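Local atomic coordinates of adenylate isopentenyltransferase (Humulus lupulus, PDB entry 3A8T), a protein that catalyses the transfer of a dimethylallyl group from dimethylallyl diphosphate to ATP, ADP or AMP in cytokinin biosynthesis. Residues 53-56 and 57-61; 68-72 and 73-77; 232-235 and 236-240. One frame throughout, in Å; residues are numbered along the deposited sequence.

Contact 1 of 3, residues 53-56 and 57-61; sequences KSRL and SIDLA. With PO4 (phosphate ion), chain C.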
ATOM      1  N   LYS A  53      -0.848  -7.924  -1.749  1.00 20.78           N
ATOM      2  CA  LYS A  53       0.456  -7.955  -2.358  1.00 21.59           C
ATOM      3  C   LYS A  53       1.597  -8.267  -1.396  1.00 21.44           C
ATOM      4  O   LYS A  53       2.482  -9.060  -1.710  1.00 21.53           O
ATOM      5  CB  LYS A  53       0.720  -6.656  -3.069  1.00 22.13           C
ATOM      6  CG  LYS A  53       0.144  -6.644  -4.469  1.00 24.60           C
ATOM      7  CD  LYS A  53      -0.415  -5.282  -4.835  1.00 25.81           C
ATOM      8  CE  LYS A  53       0.195  -4.094  -4.043  1.00 24.41           C
ATOM      9  NZ  LYS A  53      -0.986  -3.315  -3.518  1.00 21.41           N
ATOM     10  N   SER A  54       1.610  -7.639  -0.240  1.00 21.96           N
ATOM     11  CA  SER A  54       2.678  -7.942   0.706  1.00 23.30           C
ATOM     12  C   SER A  54       2.671  -9.418   1.098  1.00 23.36           C
ATOM     13  O   SER A  54       3.702 -10.082   1.125  1.00 22.97           O
ATOM     14  CB  SER A  54       2.501  -7.087   1.934  1.00 25.65           C
ATOM     15  OG  SER A  54       2.512  -5.736   1.524  1.00 30.20           O
ATOM     16  N   ARG A  55       1.474  -9.909   1.382  1.00 25.15           N
ATOM     17  CA  ARG A  55       1.191 -11.301   1.761  1.00 25.14           C
ATOM     18  C   ARG A  55       1.840 -12.245   0.769  1.00 23.95           C
ATOM     19  O   ARG A  55       2.598 -13.175   1.113  1.00 23.38           O
ATOM     20  CB  ARG A  55      -0.311 -11.536   1.649  1.00 29.42           C
ATOM     21  CG  ARG A  55      -0.969 -12.175   2.792  1.00 32.88           C
ATOM     22  CD  ARG A  55      -0.571 -13.608   3.014  1.00 36.31           C
ATOM     23  NE  ARG A  55      -1.217 -13.985   4.270  1.00 40.79           N
ATOM     24  CZ  ARG A  55      -1.216 -15.181   4.831  1.00 40.19           C
ATOM     25  NH1 ARG A  55      -0.600 -16.203   4.264  1.00 42.45           N
ATOM     26  NH2 ARG A  55      -1.825 -15.325   5.987  1.00 40.28           N
ATOM     27  N   LEU A  56       1.517 -11.996  -0.490  1.00 22.52           N
ATOM     28  CA  LEU A  56       2.000 -12.849  -1.538  1.00 22.60           C
ATOM     29  C   LEU A  56       3.514 -12.817  -1.617  1.00 22.41           C
ATOM     30  O   LEU A  56       4.146 -13.859  -1.814  1.00 23.77           O
ATOM     31  CB  LEU A  56       1.350 -12.459  -2.853  1.00 22.94           C
ATOM     32  CG  LEU A  56       1.833 -13.203  -4.074  1.00 23.97           C
ATOM     33  CD1 LEU A  56       1.658 -14.645  -3.940  1.00 22.71           C
ATOM     34  CD2 LEU A  56       1.094 -12.731  -5.229  1.00 25.50           C
ATOM     35  N   SER A  57       4.093 -11.634  -1.405  1.00 22.28           N
ATOM     36  CA  SER A  57       5.542 -11.488  -1.484  1.00 19.98           C
ATOM     37  C   SER A  57       6.201 -12.335  -0.435  1.00 21.34           C
ATOM     38  O   SER A  57       7.287 -12.903  -0.674  1.00 22.37           O
ATOM     39  CB  SER A  57       5.974 -10.034  -1.329  1.00 17.46           C
ATOM     40  OG  SER A  57       5.746  -9.509  -0.045  1.00 16.38           O
ATOM     41  N   ILE A  58       5.543 -12.438   0.721  1.00 20.85           N
ATOM     42  CA  ILE A  58       6.076 -13.245   1.795  1.00 19.29           C
ATOM     43  C   ILE A  58       5.850 -14.729   1.530  1.00 19.03           C
ATOM     44  O   ILE A  58       6.724 -15.513   1.738  1.00 21.77           O
ATOM     45  CB  ILE A  58       5.498 -12.848   3.171  1.00 18.37           C
ATOM     46  CG1 ILE A  58       5.655 -11.351   3.402  1.00 14.55           C
ATOM     47  CG2 ILE A  58       6.255 -13.644   4.287  1.00 19.28           C
ATOM     48  CD1 ILE A  58       7.042 -10.813   3.158  1.00 14.01           C
ATOM     49  N   ASP A  59       4.695 -15.114   1.045  1.00 20.57           N
ATOM     50  CA  ASP A  59       4.482 -16.520   0.724  1.00 21.75           C
ATOM     51  C   ASP A  59       5.479 -17.017  -0.323  1.00 21.58           C
ATOM     52  O   ASP A  59       5.993 -18.106  -0.228  1.00 23.82           O
ATOM     53  CB  ASP A  59       3.056 -16.757   0.200  1.00 23.52           C
ATOM     54  CG  ASP A  59       1.975 -16.672   1.313  1.00 25.15           C
ATOM     55  OD1 ASP A  59       2.283 -16.988   2.488  1.00 26.71           O
ATOM     56  OD2 ASP A  59       0.806 -16.331   1.007  1.00 24.18           O
ATOM     57  N   LEU A  60       5.768 -16.209  -1.320  1.00 22.26           N
ATOM     58  CA  LEU A  60       6.707 -16.600  -2.362  1.00 21.61           C
ATOM     59  C   LEU A  60       8.117 -16.786  -1.835  1.00 23.20           C
ATOM     60  O   LEU A  60       8.908 -17.461  -2.448  1.00 24.58           O
ATOM     61  CB  LEU A  60       6.735 -15.525  -3.476  1.00 21.61           C
ATOM     62  CG  LEU A  60       5.509 -15.432  -4.420  1.00 20.98           C
ATOM     63  CD1 LEU A  60       5.582 -14.190  -5.212  1.00 19.30           C
ATOM     64  CD2 LEU A  60       5.434 -16.644  -5.386  1.00 18.88           C
ATOM     65  N   ALA A  61       8.432 -16.175  -0.696  1.00 24.28           N
ATOM     66  CA  ALA A  61       9.771 -16.241  -0.132  1.00 24.12           C
ATOM     67  C   ALA A  61      10.017 -17.619   0.402  1.00 24.67           C
ATOM     68  O   ALA A  61      11.157 -18.036   0.496  1.00 26.46           O
ATOM     69  CB  ALA A  61       9.960 -15.171   0.993  1.00 22.79           C
TER
HETATM   70  P   PO4 C 900      -1.410  -4.778  -0.042  1.00 33.21           P
HETATM   71  O1  PO4 C 900       0.033  -4.931   0.308  1.00 29.63           O
HETATM   72  O2  PO4 C 900      -1.796  -3.342   0.099  1.00 33.60           O
HETATM   73  O3  PO4 C 900      -1.639  -5.227  -1.443  1.00 28.62           O
HETATM   74  O4  PO4 C 900      -2.230  -5.606   0.871  1.00 30.79           O

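Contact 2 of 3, residues 68-72 and 73-77; sequences VINSD and KMQVY. With ATP (adenosine-5'-triphosphate), chain B.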
ATOM      1  N   VAL A  68      12.415  -7.920  -0.647  1.00 22.15           N
ATOM      2  CA  VAL A  68      11.390  -7.003  -1.075  1.00 21.35           C
ATOM      3  C   VAL A  68      11.773  -5.542  -1.101  1.00 21.48           C
ATOM      4  O   VAL A  68      12.440  -5.039  -0.210  1.00 21.99           O
ATOM      5  CB  VAL A  68      10.099  -7.184  -0.176  1.00 21.85           C
ATOM      6  CG1 VAL A  68       9.158  -6.031  -0.371  1.00 23.70           C
ATOM      7  CG2 VAL A  68       9.382  -8.483  -0.525  1.00 20.38           C
ATOM      8  N   ILE A  69      11.326  -4.877  -2.153  1.00 21.32           N
ATOM      9  CA  ILE A  69      11.502  -3.431  -2.314  1.00 21.10           C
ATOM     10  C   ILE A  69      10.076  -2.915  -2.299  1.00 21.19           C
ATOM     11  O   ILE A  69       9.246  -3.368  -3.073  1.00 22.34           O
ATOM     12  CB  ILE A  69      12.125  -3.053  -3.665  1.00 20.01           C
ATOM     13  CG1 ILE A  69      13.495  -3.733  -3.805  1.00 18.69           C
ATOM     14  CG2 ILE A  69      12.194  -1.554  -3.778  1.00 17.83           C
ATOM     15  CD1 ILE A  69      14.208  -3.573  -5.148  1.00 17.61           C
ATOM     16  N   ASN A  70       9.784  -2.027  -1.371  1.00 20.74           N
ATOM     17  CA  ASN A  70       8.463  -1.427  -1.254  1.00 21.68           C
ATOM     18  C   ASN A  70       8.296  -0.352  -2.311  1.00 22.94           C
ATOM     19  O   ASN A  70       9.180   0.486  -2.458  1.00 22.45           O
ATOM     20  CB  ASN A  70       8.309  -0.759   0.095  1.00 20.86           C
ATOM     21  CG  ASN A  70       7.122   0.158   0.137  1.00 20.53           C
ATOM     22  OD1 ASN A  70       7.244   1.346   0.338  1.00 21.83           O
ATOM     23  ND2 ASN A  70       5.973  -0.397  -0.066  1.00 18.71           N
ATOM     24  N   SER A  71       7.171  -0.375  -3.038  1.00 25.28           N
ATOM     25  CA  SER A  71       6.853   0.622  -4.087  1.00 26.10           C
ATOM     26  C   SER A  71       5.614   1.461  -3.745  1.00 26.61           C
ATOM     27  O   SER A  71       5.084   2.169  -4.587  1.00 27.77           O
ATOM     28  CB  SER A  71       6.634  -0.046  -5.446  1.00 24.97           C
ATOM     29  OG  SER A  71       5.604  -0.998  -5.373  1.00 25.60           O
ATOM     30  N   ASP A  72       5.144   1.358  -2.510  1.00 27.17           N
ATOM     31  CA  ASP A  72       4.001   2.149  -2.050  1.00 26.77           C
ATOM     32  C   ASP A  72       4.617   3.491  -1.565  1.00 26.14           C
ATOM     33  O   ASP A  72       5.488   3.536  -0.707  1.00 25.57           O
ATOM     34  CB  ASP A  72       3.298   1.371  -0.959  1.00 27.77           C
ATOM     35  CG  ASP A  72       2.191   2.138  -0.324  1.00 30.92           C
ATOM     36  OD1 ASP A  72       2.451   3.232   0.212  1.00 33.32           O
ATOM     37  OD2 ASP A  72       1.052   1.638  -0.345  1.00 31.98           O
ATOM     38  N   LYS A  73       4.211   4.591  -2.165  1.00 27.20           N
ATOM     39  CA  LYS A  73       4.819   5.864  -1.818  1.00 27.39           C
ATOM     40  C   LYS A  73       4.561   6.453  -0.417  1.00 27.01           C
ATOM     41  O   LYS A  73       5.293   7.344   0.008  1.00 24.70           O
ATOM     42  CB  LYS A  73       4.527   6.907  -2.924  1.00 29.64           C
ATOM     43  CG  LYS A  73       3.134   7.484  -2.942  1.00 32.25           C
ATOM     44  CD  LYS A  73       3.035   8.557  -4.045  1.00 34.36           C
ATOM     45  CE  LYS A  73       1.841   9.498  -3.810  1.00 34.87           C
ATOM     46  NZ  LYS A  73       1.695  10.543  -4.821  1.00 33.38           N
ATOM     47  N   MET A  74       3.542   5.966   0.296  1.00 24.97           N
ATOM     48  CA  MET A  74       3.309   6.441   1.655  1.00 23.06           C
ATOM     49  C   MET A  74       4.153   5.579   2.613  1.00 25.09           C
ATOM     50  O   MET A  74       4.697   6.066   3.609  1.00 25.31           O
ATOM     51  CB  MET A  74       1.816   6.352   2.029  1.00 21.42           C
ATOM     52  CG  MET A  74       0.933   7.444   1.392  1.00 20.14           C
ATOM     53  SD  MET A  74       1.557   9.137   1.858  1.00 21.40           S
ATOM     54  CE  MET A  74       2.240   9.630   0.330  1.00 16.74           C
ATOM     55  N   GLN A  75       4.279   4.293   2.286  1.00 25.05           N
ATOM     56  CA  GLN A  75       5.002   3.342   3.098  1.00 22.02           C
ATOM     57  C   GLN A  75       6.500   3.529   3.147  1.00 22.77           C
ATOM     58  O   GLN A  75       7.174   2.820   3.899  1.00 21.07           O
ATOM     59  CB  GLN A  75       4.680   1.914   2.638  1.00 22.59           C
ATOM     60  CG  GLN A  75       3.263   1.512   2.969  1.00 22.85           C
ATOM     61  CD  GLN A  75       2.988   0.054   2.811  1.00 23.64           C
ATOM     62  OE1 GLN A  75       3.869  -0.734   2.526  1.00 24.33           O
ATOM     63  NE2 GLN A  75       1.762  -0.320   3.007  1.00 21.90           N
ATOM     64  N   VAL A  76       7.015   4.474   2.360  1.00 21.65           N
ATOM     65  CA  VAL A  76       8.441   4.683   2.327  1.00 22.17           C
ATOM     66  C   VAL A  76       8.830   5.490   3.548  1.00 23.37           C
ATOM     67  O   VAL A  76       9.966   5.454   3.948  1.00 24.09           O
ATOM     68  CB  VAL A  76       8.957   5.458   1.019  1.00 22.29           C
ATOM     69  CG1 VAL A  76       8.711   4.635  -0.208  1.00 20.84           C
ATOM     70  CG2 VAL A  76       8.262   6.851   0.843  1.00 22.84           C
ATOM     71  N   TYR A  77       7.880   6.190   4.151  1.00 22.90           N
ATOM     72  CA  TYR A  77       8.175   7.045   5.281  1.00 23.33           C
ATOM     73  C   TYR A  77       8.091   6.321   6.580  1.00 26.43           C
ATOM     74  O   TYR A  77       7.258   5.451   6.713  1.00 28.08           O
ATOM     75  CB  TYR A  77       7.193   8.199   5.339  1.00 22.12           C
ATOM     76  CG  TYR A  77       7.154   9.043   4.082  1.00 22.51           C
ATOM     77  CD1 TYR A  77       8.220   9.865   3.739  1.00 21.77           C
ATOM     78  CD2 TYR A  77       6.069   8.982   3.218  1.00 19.78           C
ATOM     79  CE1 TYR A  77       8.199  10.597   2.561  1.00 22.37           C
ATOM     80  CE2 TYR A  77       6.037   9.711   2.041  1.00 20.73           C
ATOM     81  CZ  TYR A  77       7.098  10.510   1.719  1.00 20.50           C
ATOM     82  OH  TYR A  77       7.087  11.214   0.561  1.00 21.29           O
TER
HETATM   83  PG  ATP B 800      -0.861   9.855  -7.667  1.00 48.05           P
HETATM   84  O1G ATP B 800       0.418  10.214  -8.358  1.00 48.83           O
HETATM   85  O2G ATP B 800      -1.013  10.841  -6.377  1.00 47.02           O
HETATM   86  O3G ATP B 800      -2.120  10.098  -8.646  1.00 48.63           O
HETATM   87  PB  ATP B 800       0.436   7.443  -7.362  1.00 31.98           P
HETATM   88  O1B ATP B 800       0.491   6.705  -8.587  1.00 34.73           O
HETATM   89  O2B ATP B 800       1.637   8.428  -7.333  1.00 34.85           O
HETATM   90  O3B ATP B 800      -0.936   8.250  -7.225  1.00 41.04           O
HETATM   91  PA  ATP B 800      -0.675   5.924  -5.262  1.00 28.06           P
HETATM   92  O1A ATP B 800      -1.868   5.633  -6.042  1.00 25.62           O
HETATM   93  O2A ATP B 800      -0.263   4.541  -4.516  1.00 29.31           O
HETATM   94  O3A ATP B 800       0.641   6.390  -6.141  1.00 32.49           O
HETATM   95  O5' ATP B 800      -0.963   6.955  -4.038  1.00 28.79           O
HETATM   96  C5' ATP B 800      -1.797   8.024  -4.387  1.00 26.02           C
HETATM   97  C4' ATP B 800      -2.396   8.546  -3.095  1.00 25.79           C
HETATM   98  O4' ATP B 800      -3.126   7.486  -2.465  1.00 25.90           O
HETATM   99  C3' ATP B 800      -1.360   8.987  -2.033  1.00 26.66           C
HETATM  100  O3' ATP B 800      -0.982  10.348  -2.227  1.00 29.71           O
HETATM  101  C2' ATP B 800      -2.116   8.740  -0.717  1.00 24.24           C
HETATM  102  O2' ATP B 800      -2.904   9.836  -0.402  1.00 26.76           O
HETATM  103  C1' ATP B 800      -2.980   7.531  -0.991  1.00 24.27           C
HETATM  104  N9  ATP B 800      -2.325   6.293  -0.487  1.00 24.81           N
HETATM  105  C8  ATP B 800      -1.554   5.399  -1.228  1.00 26.13           C
HETATM  106  N7  ATP B 800      -1.042   4.469  -0.448  1.00 28.54           N
HETATM  107  C5  ATP B 800      -1.445   4.691   0.835  1.00 27.22           C
HETATM  108  C6  ATP B 800      -1.232   4.061   2.126  1.00 27.05           C
HETATM  109  N6  ATP B 800      -0.445   2.947   2.281  1.00 25.58           N
HETATM  110  N1  ATP B 800      -1.833   4.608   3.203  1.00 25.98           N
HETATM  111  C2  ATP B 800      -2.599   5.685   3.100  1.00 25.07           C
HETATM  112  N3  ATP B 800      -2.824   6.304   1.939  1.00 23.79           N
HETATM  113  C4  ATP B 800      -2.288   5.870   0.809  1.00 24.83           C

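Contact 3 of 3, residues 232-235 and 236-240; sequences IGVP and EFDRY. With ATP (adenosine-5'-triphosphate), chain B.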
ATOM      1  N   ILE A 232      -4.141   8.415   3.369  1.00 20.71           N
ATOM      2  CA  ILE A 232      -5.587   8.461   3.658  1.00 22.64           C
ATOM      3  C   ILE A 232      -5.738   8.278   5.179  1.00 22.33           C
ATOM      4  O   ILE A 232      -5.106   7.399   5.777  1.00 22.33           O
ATOM      5  CB  ILE A 232      -6.432   7.343   2.952  1.00 24.12           C
ATOM      6  CG1 ILE A 232      -6.292   7.385   1.437  1.00 24.65           C
ATOM      7  CG2 ILE A 232      -7.882   7.548   3.262  1.00 23.76           C
ATOM      8  CD1 ILE A 232      -6.654   8.618   0.871  1.00 24.52           C
ATOM      9  N   GLY A 233      -6.555   9.134   5.796  1.00 21.49           N
ATOM     10  CA  GLY A 233      -6.736   9.085   7.240  1.00 18.17           C
ATOM     11  C   GLY A 233      -6.233  10.355   7.879  1.00 18.61           C
ATOM     12  O   GLY A 233      -6.843  10.922   8.808  1.00 19.53           O
ATOM     13  N   VAL A 234      -5.136  10.877   7.355  1.00 17.46           N
ATOM     14  CA  VAL A 234      -4.650  12.082   7.994  1.00 17.56           C
ATOM     15  C   VAL A 234      -5.515  13.319   7.803  1.00 17.10           C
ATOM     16  O   VAL A 234      -5.817  14.000   8.740  1.00 18.82           O
ATOM     17  CB  VAL A 234      -3.257  12.451   7.540  1.00 15.56           C
ATOM     18  CG1 VAL A 234      -2.813  13.633   8.321  1.00 11.50           C
ATOM     19  CG2 VAL A 234      -2.302  11.268   7.699  1.00 15.51           C
ATOM     20  N   PRO A 235      -5.867  13.640   6.554  1.00 17.52           N
ATOM     21  CA  PRO A 235      -6.704  14.831   6.272  1.00 17.56           C
ATOM     22  C   PRO A 235      -8.094  14.703   6.892  1.00 17.18           C
ATOM     23  O   PRO A 235      -8.618  15.688   7.421  1.00 17.90           O
ATOM     24  CB  PRO A 235      -6.776  14.892   4.731  1.00 16.91           C
ATOM     25  CG  PRO A 235      -5.788  13.750   4.213  1.00 14.53           C
ATOM     26  CD  PRO A 235      -5.711  12.768   5.367  1.00 16.98           C
ATOM     27  N   GLU A 236      -8.631  13.469   6.879  1.00 18.13           N
ATOM     28  CA  GLU A 236      -9.969  13.160   7.407  1.00 19.00           C
ATOM     29  C   GLU A 236     -10.019  13.420   8.902  1.00 19.00           C
ATOM     30  O   GLU A 236     -10.919  14.129   9.383  1.00 20.48           O
ATOM     31  CB  GLU A 236     -10.400  11.711   7.098  1.00 21.77           C
ATOM     32  CG  GLU A 236     -10.488  11.357   5.636  1.00 20.82           C
ATOM     33  CD  GLU A 236      -9.136  10.992   5.000  1.00 25.55           C
ATOM     34  OE1 GLU A 236      -8.033  11.275   5.562  1.00 25.43           O
ATOM     35  OE2 GLU A 236      -9.173  10.394   3.910  1.00 25.08           O
ATOM     36  N   PHE A 237      -9.059  12.878   9.641  1.00 17.83           N
ATOM     37  CA  PHE A 237      -9.087  13.156  11.062  1.00 16.93           C
ATOM     38  C   PHE A 237      -8.693  14.549  11.433  1.00 16.78           C
ATOM     39  O   PHE A 237      -9.119  15.024  12.470  1.00 17.31           O
ATOM     40  CB  PHE A 237      -8.337  12.086  11.871  1.00 16.96           C
ATOM     41  CG  PHE A 237      -9.263  10.960  12.306  1.00 22.05           C
ATOM     42  CD1 PHE A 237     -10.307  11.220  13.230  1.00 20.84           C
ATOM     43  CD2 PHE A 237      -9.228   9.692  11.677  1.00 21.98           C
ATOM     44  CE1 PHE A 237     -11.293  10.247  13.500  1.00 23.07           C
ATOM     45  CE2 PHE A 237     -10.202   8.726  11.944  1.00 21.30           C
ATOM     46  CZ  PHE A 237     -11.238   9.001  12.852  1.00 21.99           C
ATOM     47  N   ASP A 238      -7.889  15.220  10.609  1.00 17.32           N
ATOM     48  CA  ASP A 238      -7.534  16.631  10.900  1.00 18.69           C
ATOM     49  C   ASP A 238      -8.846  17.451  10.958  1.00 20.38           C
ATOM     50  O   ASP A 238      -9.020  18.359  11.786  1.00 22.96           O
ATOM     51  CB  ASP A 238      -6.596  17.230   9.833  1.00 16.92           C
ATOM     52  CG  ASP A 238      -5.152  16.727   9.963  1.00 19.18           C
ATOM     53  OD1 ASP A 238      -4.813  16.116  11.009  1.00 20.63           O
ATOM     54  OD2 ASP A 238      -4.340  16.934   9.028  1.00 21.13           O
ATOM     55  N   ARG A 239      -9.790  17.112  10.100  1.00 21.70           N
ATOM     56  CA  ARG A 239     -11.053  17.817  10.099  1.00 23.46           C
ATOM     57  C   ARG A 239     -11.733  17.587  11.459  1.00 23.47           C
ATOM     58  O   ARG A 239     -12.254  18.500  12.058  1.00 24.62           O
ATOM     59  CB  ARG A 239     -11.885  17.293   8.955  1.00 28.14           C
ATOM     60  CG  ARG A 239     -13.220  17.938   8.740  1.00 31.35           C
ATOM     61  CD  ARG A 239     -13.555  17.878   7.246  1.00 34.01           C
ATOM     62  NE  ARG A 239     -14.894  18.381   7.065  1.00 35.39           N
ATOM     63  CZ  ARG A 239     -15.205  19.657   7.194  1.00 36.31           C
ATOM     64  NH1 ARG A 239     -14.271  20.559   7.471  1.00 38.08           N
ATOM     65  NH2 ARG A 239     -16.461  20.024   7.133  1.00 37.31           N
ATOM     66  N   TYR A 240     -11.689  16.360  11.955  1.00 22.89           N
ATOM     67  CA  TYR A 240     -12.255  16.033  13.256  1.00 21.64           C
ATOM     68  C   TYR A 240     -11.485  16.719  14.385  1.00 22.21           C
ATOM     69  O   TYR A 240     -12.074  17.351  15.221  1.00 21.68           O
ATOM     70  CB  TYR A 240     -12.223  14.536  13.470  1.00 21.06           C
ATOM     71  CG  TYR A 240     -12.619  14.128  14.836  1.00 24.48           C
ATOM     72  CD1 TYR A 240     -13.957  13.934  15.171  1.00 24.78           C
ATOM     73  CD2 TYR A 240     -11.666  13.915  15.812  1.00 25.60           C
ATOM     74  CE1 TYR A 240     -14.335  13.531  16.434  1.00 25.30           C
ATOM     75  CE2 TYR A 240     -12.043  13.507  17.090  1.00 27.61           C
ATOM     76  CZ  TYR A 240     -13.376  13.314  17.392  1.00 26.48           C
ATOM     77  OH  TYR A 240     -13.718  12.873  18.646  1.00 27.15           O
TER
HETATM   78  PG  ATP B 800      -0.861   9.855  -7.667  1.00 48.05           P
HETATM   79  O1G ATP B 800       0.418  10.214  -8.358  1.00 48.83           O
HETATM   80  O2G ATP B 800      -1.013  10.841  -6.377  1.00 47.02           O
HETATM   81  O3G ATP B 800      -2.120  10.098  -8.646  1.00 48.63           O
HETATM   82  PB  ATP B 800       0.436   7.443  -7.362  1.00 31.98           P
HETATM   83  O1B ATP B 800       0.491   6.705  -8.587  1.00 34.73           O
HETATM   84  O2B ATP B 800       1.637   8.428  -7.333  1.00 34.85           O
HETATM   85  O3B ATP B 800      -0.936   8.250  -7.225  1.00 41.04           O
HETATM   86  PA  ATP B 800      -0.675   5.924  -5.262  1.00 28.06           P
HETATM   87  O1A ATP B 800      -1.868   5.633  -6.042  1.00 25.62           O
HETATM   88  O2A ATP B 800      -0.263   4.541  -4.516  1.00 29.31           O
HETATM   89  O3A ATP B 800       0.641   6.390  -6.141  1.00 32.49           O
HETATM   90  O5' ATP B 800      -0.963   6.955  -4.038  1.00 28.79           O
HETATM   91  C5' ATP B 800      -1.797   8.024  -4.387  1.00 26.02           C
HETATM   92  C4' ATP B 800      -2.396   8.546  -3.095  1.00 25.79           C
HETATM   93  O4' ATP B 800      -3.126   7.486  -2.465  1.00 25.90           O
HETATM   94  C3' ATP B 800      -1.360   8.987  -2.033  1.00 26.66           C
HETATM   95  O3' ATP B 800      -0.982  10.348  -2.227  1.00 29.71           O
HETATM   96  C2' ATP B 800      -2.116   8.740  -0.717  1.00 24.24           C
HETATM   97  O2' ATP B 800      -2.904   9.836  -0.402  1.00 26.76           O
HETATM   98  C1' ATP B 800      -2.980   7.531  -0.991  1.00 24.27           C
HETATM   99  N9  ATP B 800      -2.325   6.293  -0.487  1.00 24.81           N
HETATM  100  C8  ATP B 800      -1.554   5.399  -1.228  1.00 26.13           C
HETATM  101  N7  ATP B 800      -1.042   4.469  -0.448  1.00 28.54           N
HETATM  102  C5  ATP B 800      -1.445   4.691   0.835  1.00 27.22           C
HETATM  103  C6  ATP B 800      -1.232   4.061   2.126  1.00 27.05           C
HETATM  104  N6  ATP B 800      -0.445   2.947   2.281  1.00 25.58           N
HETATM  105  N1  ATP B 800      -1.833   4.608   3.203  1.00 25.98           N
HETATM  106  C2  ATP B 800      -2.599   5.685   3.100  1.00 25.07           C
HETATM  107  N3  ATP B 800      -2.824   6.304   1.939  1.00 23.79           N
HETATM  108  C4  ATP B 800      -2.288   5.870   0.809  1.00 24.83           C

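Contact 1 of 3, residues 53-56 and 57-61
The carbonyl O of R55 takes two N-H groups from the next helical turn: D59 N bonds it firmly at 2.9 Å, while I58 N adds only a weak second bond. Regular bonds from S57 N to K53 O, I58 N to S54 O and L60 N to L56 O complete this helical pattern. S57 carries its OG between its own backbone N and carbonyl carbon (chi1 68°), which turns the hydroxyl back toward S54 O; a small side chain suits this spot, where V136 and L45 lie close, although the modelled separation is too short to be trusted. On one flank, R55 NH1 reaches D59 OD1 at 3.5 Å in a long salt bridge, with the carboxylate at the edge of the guanidinium and the two planes 59° apart. The other carboxylate oxygen, OD2, is hydrogen-bonded to W321. Nearby, L56 CD1 meets L60 CG at 4.0 Å; L56 also packs on helix 315-338, as befits a branched apolar residue. At the N-terminal end, a bound phosphate ion sits against the first turn. K53 bends at successive torsions so that its NZ meets phosphate O3 at 2.9 Å, the oxygen its own backbone N also holds at 2.8 Å. S54 grips phosphate O1 twice, through backbone N and through OG at 2.9 Å. With amides of G50 and G52 added, this is the P-loop (Walker A) anion site of a nucleotide-binding fold, here occupied by phosphate.

Contact 2 of 3, residues 68-72 and 73-77
Hydrogen bonding across the contact centres on D72, whose OD1 accepts M74 N at 2.9 Å and Q75 N at 3.0 Å. The two donors come from opposite faces of the carboxylate plane: the first nearly in line with the C-O bond, the second on the anti side. CG lies opposite the backbone N (chi1 175°), which brings this carboxylate over the turn, where the short arm of aspartate fits well. Stacking adds to this, for the Q75 amide lies over the D72 carboxylate with planes 20° apart, and its NE2 is fixed by T84 O. In van der Waals contact, the methyl V76 CG1 touches the backbone carbonyl D72 O at 3.4 Å. Toward the ligand, D72 OD2 accepts adenine N6 of ATP in an almost straight bond of 3.3 Å. The unbranched M74 lays CG over a face of the purine, 3.6 Å from ATP C4. K73, extended beyond CG, carries NZ to ATP O2G at 3.1 Å and more weakly to O2B; its length lets it run past the ribose O3' to the beta and gamma phosphates. What results is an Asx turn after strand 66-70, forming one wall of the nucleotide pocket.

Contact 3 of 3, residues 232-235 and 236-240
Above the plane of the E236 carboxylate, 49° out of it, sits G233 N, which donates to OE1 at 2.6 Å. The F237 ring has G233 O near its plane at one edge and Y240 CD2 in plane at an edge, while the rings of F204 and F264 meet it from other parts of the fold. E236 is bent at chi2 (82°), which folds the carboxylate back over the first turn; OE1 thus makes one half of a capping box, back to the N-cap N-H, though glycine has no side chain for the reciprocal bond. OE2 lies 3.2 Å from I232 CG2 and is bonded by N274. Glycine suits the N-cap because a CB at its backbone angles would strike the preceding carbonyl, and proline tolerates the first turn, where no N-H is needed. V234 CG1 runs alongside D238, whose OD2 pairs with R225 and R229. With an alanine at E236, G233 N would probably lose its acceptor and N274 its partner, and the helix start could shift. Just before it, I232 N donates to ATP N3 at 2.9 Å. The chemistry implies that the helix N terminus, with G233 N and N274 ND2 as donors, probably favours the ionised carboxylate and steadies the backbone that recognises adenine.

Overall arrangement
From the N terminus the chain runs through strand 41-46 and the P-loop into helix 53-61, which holds contact 1. It then enters strand 66-70, parallel to strand 41-46 in the sheet, and leaves it at contact 2, and much later reaches contact 3 at the start of helix 234-243. All three are local and follow in series; none encloses or crosses another, and each closes only a helical turn or a tight turn. Contacts 1 and 2 touch directly, S57 OG lying 3.8 Å from V68 CG2, joining helix to sheet. Contacts 2 and 3 do not touch, their nearest atoms about 6 Å apart, yet both bind ATP. Contacts 1 and 3 lie on opposite sides of the chain's centre.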